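Long-range contacts in amine Dehydrogenase (Pseudomonas putida, PDB 1JMX), which probably oxidises amines and passes the electrons on through the two c-type haems bound by this chain: residues Lys369-Phe374 with Glu394-Gly399; Leu412-Lys417 with Ala468-Gly473. All blocks are in the same frame, centred on the assembly; numbering follows the deposited sequence.

In the fold
Both contacts pair antiparallel strands of the same curled sheet, in the family's alpha subunit domain IV, away from the haems. Strands 391-400 and 406-420 are neighbours in that sheet and join the two contacts: Ala395 O and Leu412 N, 3.0 Å apart, probably hydrogen bond. Each contact is partly buried. Their inner sides meet, with Val370 and Ala395 of interaction 1 packing on Ala468 of interaction 2, and Val370 also touching Trp416. They differ most on the remaining side chains: interaction 1 carries charged groups and an indole on its more exposed face, whereas interaction 2 packs an indole on an alanine and leucine on leucine, with hydroxyl side chains and, where its strands end, a water.

Interaction 1: residues Lys369-Phe374 with Glu394-Gly399; sequences KVVPAF and EAEAWG
Four backbone hydrogen bonds do most of the joining between Lys369-Val371 and Glu394-Glu396, which run antiparallel. Lys369 and Glu396 form a doubly bonded pair, with Glu396 N to Lys369 O the shortest link at 2.7 Å. Val371 and Glu394 form the second such pair: Val371 N reaches Glu394 O almost straight (172°), while the return bond from Glu394 N to Val371 O is more bent (140°). Between them Val370 faces Ala395 as a non-hydrogen-bonded pair, and Val370 CA makes a CA-H...O contact to Glu394 O at 3.5 Å.

The packing is concentrated on the side of Lys369 and Glu396, whose side chains lie alongside each other. Lys369 runs out extended to CE, laying that methylene over one face of the Trp398 indole, 3.8 Å from the centroid of the five-membered ring. Lower down, Val371 CG2 rests on Glu396 CB at 4.0 Å.

Among polar side chains, Trp398 NE1 donates to Glu396 OE1 at 2.8 Å. The oxygen lies in the indole plane, but the N-H comes to it from above the carboxylate plane. Glu396 OE2 forms a salt bridge with Arg408, and Lys369 NZ one with Glu367.

The carboxylate, gripped at both oxygens, therefore helps fix the indole's rotation; the lysine serves the tryptophan chiefly through its aliphatic chain, as its ammonium is at most weakly attracted to the ring.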
loop_
_atom_site.group_PDB
_atom_site.type_symbol
_atom_site.label_atom_id
_atom_site.label_comp_id
_atom_site.label_asym_id
_atom_site.label_seq_id
_atom_site.Cartn_x
_atom_site.Cartn_y
_atom_site.Cartn_z
ATOM N N LYS A 369 22.090 -14.896 -13.148
ATOM C CA LYS A 369 20.872 -14.144 -12.857
ATOM C C LYS A 369 20.630 -14.052 -11.356
ATOM O O LYS A 369 20.689 -15.052 -10.650
ATOM C CB LYS A 369 19.654 -14.802 -13.512
ATOM C CG LYS A 369 19.731 -14.898 -15.017
ATOM C CD LYS A 369 18.505 -15.576 -15.586
ATOM C CE LYS A 369 18.693 -15.897 -17.047
ATOM N NZ LYS A 369 19.082 -14.688 -17.821
ATOM N N VAL A 370 20.375 -12.843 -10.870
ATOM C CA VAL A 370 20.087 -12.643 -9.457
ATOM C C VAL A 370 18.601 -12.920 -9.238
ATOM O O VAL A 370 17.747 -12.402 -9.959
ATOM C CB VAL A 370 20.431 -11.209 -8.987
ATOM C CG1 VAL A 370 19.950 -10.986 -7.558
ATOM C CG2 VAL A 370 21.926 -10.985 -9.071
ATOM N N VAL A 371 18.315 -13.754 -8.250
ATOM C CA VAL A 371 16.960 -14.141 -7.905
ATOM C C VAL A 371 16.664 -13.750 -6.452
ATOM O O VAL A 371 17.395 -14.139 -5.544
ATOM C CB VAL A 371 16.790 -15.662 -8.073
ATOM C CG1 VAL A 371 15.464 -16.120 -7.520
ATOM C CG2 VAL A 371 16.915 -16.034 -9.541
ATOM N N PRO A 372 15.609 -12.940 -6.223
ATOM C CA PRO A 372 14.702 -12.385 -7.239
ATOM C C PRO A 372 15.338 -11.218 -8.007
ATOM O O PRO A 372 16.206 -10.518 -7.477
ATOM C CB PRO A 372 13.513 -11.921 -6.397
ATOM C CG PRO A 372 14.162 -11.467 -5.140
ATOM C CD PRO A 372 15.146 -12.582 -4.870
ATOM N N ALA A 373 14.913 -11.024 -9.253
ATOM C CA ALA A 373 15.443 -9.945 -10.095
ATOM C C ALA A 373 15.066 -8.573 -9.533
ATOM O O ALA A 373 15.840 -7.622 -9.633
ATOM C CB ALA A 373 14.943 -10.094 -11.528
ATOM N N PHE A 374 13.861 -8.489 -8.968
ATOM C CA PHE A 374 13.347 -7.269 -8.350
ATOM C C PHE A 374 12.681 -7.630 -7.019
ATOM O O PHE A 374 11.956 -8.615 -6.924
ATOM C CB PHE A 374 12.337 -6.567 -9.262
ATOM C CG PHE A 374 11.786 -5.290 -8.679
ATOM C CD1 PHE A 374 12.572 -4.142 -8.615
ATOM C CD2 PHE A 374 10.490 -5.240 -8.171
ATOM C CE1 PHE A 374 12.080 -2.960 -8.056
ATOM C CE2 PHE A 374 9.984 -4.061 -7.610
ATOM C CZ PHE A 374 10.781 -2.921 -7.553
ATOM N N GLU A 394 19.845 -14.958 -4.303
ATOM C CA GLU A 394 20.521 -16.156 -4.747
ATOM C C GLU A 394 21.074 -15.862 -6.155
ATOM O O GLU A 394 20.517 -15.040 -6.885
ATOM C CB GLU A 394 19.507 -17.295 -4.783
ATOM C CG GLU A 394 20.084 -18.657 -4.568
ATOM C CD GLU A 394 20.305 -19.004 -3.113
ATOM O OE1 GLU A 394 19.312 -19.140 -2.368
ATOM O OE2 GLU A 394 21.472 -19.191 -2.724
ATOM N N ALA A 395 22.211 -16.458 -6.500
ATOM C CA ALA A 395 22.804 -16.253 -7.825
ATOM C C ALA A 395 22.563 -17.490 -8.676
ATOM O O ALA A 395 23.104 -18.558 -8.401
ATOM C CB ALA A 395 24.289 -15.968 -7.710
ATOM N N GLU A 396 21.693 -17.348 -9.671
ATOM C CA GLU A 396 21.337 -18.436 -10.572
ATOM C C GLU A 396 22.260 -18.536 -11.787
ATOM O O GLU A 396 22.279 -17.658 -12.640
ATOM C CB GLU A 396 19.893 -18.262 -11.013
ATOM C CG GLU A 396 19.402 -19.274 -12.008
ATOM C CD GLU A 396 18.081 -18.856 -12.590
ATOM O OE1 GLU A 396 18.040 -17.802 -13.254
ATOM O OE2 GLU A 396 17.075 -19.552 -12.362
ATOM N N ALA A 397 22.990 -19.645 -11.867
ATOM C CA ALA A 397 23.948 -19.897 -12.941
ATOM C C ALA A 397 23.365 -20.567 -14.176
ATOM O O ALA A 397 22.527 -21.456 -14.073
ATOM C CB ALA A 397 25.110 -20.718 -12.408
ATOM N N TRP A 398 23.843 -20.132 -15.340
ATOM C CA TRP A 398 23.417 -20.669 -16.628
ATOM C C TRP A 398 24.613 -20.944 -17.523
ATOM O O TRP A 398 25.577 -20.184 -17.555
ATOM C CB TRP A 398 22.495 -19.697 -17.367
ATOM C CG TRP A 398 21.193 -19.492 -16.707
ATOM C CD1 TRP A 398 20.952 -18.732 -15.604
ATOM C CD2 TRP A 398 19.939 -20.067 -17.086
ATOM N NE1 TRP A 398 19.628 -18.798 -15.268
ATOM C CE2 TRP A 398 18.976 -19.609 -16.160
ATOM C CE3 TRP A 398 19.533 -20.927 -18.123
ATOM C CZ2 TRP A 398 17.628 -19.978 -16.231
ATOM C CZ3 TRP A 398 18.185 -21.298 -18.196
ATOM C CH2 TRP A 398 17.250 -20.820 -17.252
ATOM N N GLY A 399 24.507 -22.013 -18.296
ATOM C CA GLY A 399 25.566 -22.378 -19.213
ATOM C C GLY A 399 24.929 -22.951 -20.455
ATOM O O GLY A 399 23.796 -22.608 -20.804
#

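Interaction 2: residues Leu412-Lys417 with Ala468-Gly473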
loop_
_atom_site.group_PDB
_atom_site.type_symbol
_atom_site.label_atom_id
_atom_site.label_comp_id
_atom_site.label_asym_id
_atom_site.label_seq_id
_atom_site.Cartn_x
_atom_site.Cartn_y
_atom_site.Cartn_z
ATOM N N LEU A 412 24.499 -21.113 -7.503
ATOM C CA LEU A 412 25.908 -21.232 -7.135
ATOM C C LEU A 412 26.358 -20.188 -6.127
ATOM O O LEU A 412 25.886 -19.054 -6.144
ATOM C CB LEU A 412 26.794 -21.154 -8.383
ATOM C CG LEU A 412 26.674 -22.279 -9.415
ATOM C CD1 LEU A 412 27.728 -22.109 -10.489
ATOM C CD2 LEU A 412 26.852 -23.612 -8.737
ATOM N N PRO A 413 27.286 -20.563 -5.229
ATOM C CA PRO A 413 27.805 -19.647 -4.209
ATOM C C PRO A 413 28.451 -18.418 -4.844
ATOM O O PRO A 413 29.060 -18.498 -5.915
ATOM C CB PRO A 413 28.819 -20.511 -3.458
ATOM C CG PRO A 413 29.259 -21.513 -4.492
ATOM C CD PRO A 413 27.950 -21.875 -5.135
ATOM N N ALA A 414 28.300 -17.273 -4.189
ATOM C CA ALA A 414 28.849 -16.040 -4.720
ATOM C C ALA A 414 29.100 -14.981 -3.672
ATOM O O ALA A 414 28.713 -15.110 -2.512
ATOM C CB ALA A 414 27.907 -15.482 -5.781
ATOM N N SER A 415 29.780 -13.933 -4.107
ATOM C CA SER A 415 30.077 -12.780 -3.278
ATOM C C SER A 415 28.955 -11.798 -3.588
ATOM O O SER A 415 28.490 -11.711 -4.726
ATOM C CB SER A 415 31.423 -12.173 -3.681
ATOM O OG SER A 415 31.531 -10.819 -3.260
ATOM N N TRP A 416 28.529 -11.055 -2.576
ATOM C CA TRP A 416 27.451 -10.101 -2.748
ATOM C C TRP A 416 27.829 -8.707 -2.332
ATOM O O TRP A 416 28.523 -8.510 -1.335
ATOM C CB TRP A 416 26.227 -10.536 -1.947
ATOM C CG TRP A 416 25.636 -11.794 -2.436
ATOM C CD1 TRP A 416 25.931 -13.058 -2.016
ATOM C CD2 TRP A 416 24.643 -11.928 -3.450
ATOM N NE1 TRP A 416 25.177 -13.972 -2.705
ATOM C CE2 TRP A 416 24.378 -13.307 -3.593
ATOM C CE3 TRP A 416 23.952 -11.020 -4.255
ATOM C CZ2 TRP A 416 23.449 -13.796 -4.510
ATOM C CZ3 TRP A 416 23.032 -11.506 -5.165
ATOM C CH2 TRP A 416 22.789 -12.884 -5.285
ATOM N N LYS A 417 27.378 -7.745 -3.128
ATOM C CA LYS A 417 27.597 -6.345 -2.838
ATOM C C LYS A 417 26.429 -5.514 -3.348
ATOM O O LYS A 417 25.574 -5.990 -4.093
ATOM C CB LYS A 417 28.925 -5.826 -3.395
ATOM C CG LYS A 417 29.054 -5.821 -4.895
ATOM C CD LYS A 417 30.374 -5.158 -5.284
ATOM C CE LYS A 417 30.866 -5.618 -6.652
ATOM N NZ LYS A 417 29.860 -5.334 -7.707
ATOM N N ALA A 468 25.994 -9.874 -7.651
ATOM C CA ALA A 468 26.470 -11.188 -7.233
ATOM C C ALA A 468 27.632 -11.545 -8.154
ATOM O O ALA A 468 27.563 -11.323 -9.363
ATOM C CB ALA A 468 25.374 -12.229 -7.375
ATOM N N THR A 469 28.721 -12.039 -7.581
ATOM C CA THR A 469 29.871 -12.428 -8.384
ATOM C C THR A 469 30.202 -13.864 -8.019
ATOM O O THR A 469 30.528 -14.167 -6.874
ATOM C CB THR A 469 31.083 -11.498 -8.166
ATOM O OG1 THR A 469 31.482 -11.541 -6.797
ATOM C CG2 THR A 469 30.738 -10.068 -8.523
ATOM N N LEU A 470 30.038 -14.753 -8.990
ATOM C CA LEU A 470 30.285 -16.168 -8.796
ATOM C C LEU A 470 31.671 -16.525 -8.274
ATOM O O LEU A 470 32.684 -15.986 -8.720
ATOM C CB LEU A 470 29.998 -16.917 -10.089
ATOM C CG LEU A 470 28.833 -17.894 -10.013
ATOM C CD1 LEU A 470 27.635 -17.228 -9.359
ATOM C CD2 LEU A 470 28.506 -18.398 -11.411
ATOM N N ALA A 471 31.689 -17.391 -7.265
ATOM C CA ALA A 471 32.934 -17.864 -6.677
ATOM C C ALA A 471 33.608 -18.723 -7.747
ATOM O O ALA A 471 34.827 -18.738 -7.878
ATOM C CB ALA A 471 32.642 -18.701 -5.446
ATOM N N ASP A 472 32.782 -19.391 -8.546
ATOM C CA ASP A 472 33.248 -20.259 -9.620
ATOM C C ASP A 472 33.447 -19.478 -10.923
ATOM O O ASP A 472 32.550 -19.438 -11.769
ATOM C CB ASP A 472 32.231 -21.406 -9.824
ATOM C CG ASP A 472 32.609 -22.359 -10.964
ATOM O OD1 ASP A 472 33.822 -22.592 -11.182
ATOM O OD2 ASP A 472 31.679 -22.886 -11.626
ATOM N N GLY A 473 34.607 -18.838 -11.070
ATOM C CA GLY A 473 34.881 -18.103 -12.298
ATOM C C GLY A 473 34.691 -16.598 -12.298
ATOM O O GLY A 473 35.049 -15.929 -13.273
HETATM O O HOH W 1 30.138 -20.306 -7.890
#
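Ala468 CB sits over one face of the Trp416 indole, 3.4 Å from the centroid of the six-membered ring and displaced toward the rim near CZ3 and CH2. This CH-pi contact spans a non-hydrogen-bonded antiparallel pair. It depends on the Trp416 side chain starting beside its own backbone N (chi1 -65°), which carries the ring across to the alanine methyl. Next along, Ala414 CB presses on Thr469 O at 3.1 Å and also meets Leu470 CD1. Leu412 and Leu470 cross obliquely, CD1 to CD2 at 3.9 Å, with Leu470 turned well off a staggered chi1 (-115°). On the face of Ser415 and Thr469, the Thr469 hydroxyl OG1 lies against Ser415 CB at 3.2 Å.

Behind these side chains, the backbone sets the register. Ser415 and Thr469 exchange two hydrogen bonds, each 2.9 Å from N to O, but Ser415 N approaches Thr469 O from above the carbonyl plane. Past the end of the regular pairing, Pro413 O takes a longer bond from Ala471 N and a second from a water, which in turn accepts from Asp472 N. That carbonyl is thus held twice by the departing turn. Asp472 OD2, near Leu412 CD1, is hydrogen-bonded to Tyr362.

Farther out, Phe393 touches Trp416, while Val365 packs on Leu412, Leu470 and Asp472. Antiparallel pairing of strands 406-420 and 462-470, in a sheet where strand 367-378 runs parallel to 476-484, is consistent with the immunoglobulin-like beta fold of the E-set clan to which this domain belongs.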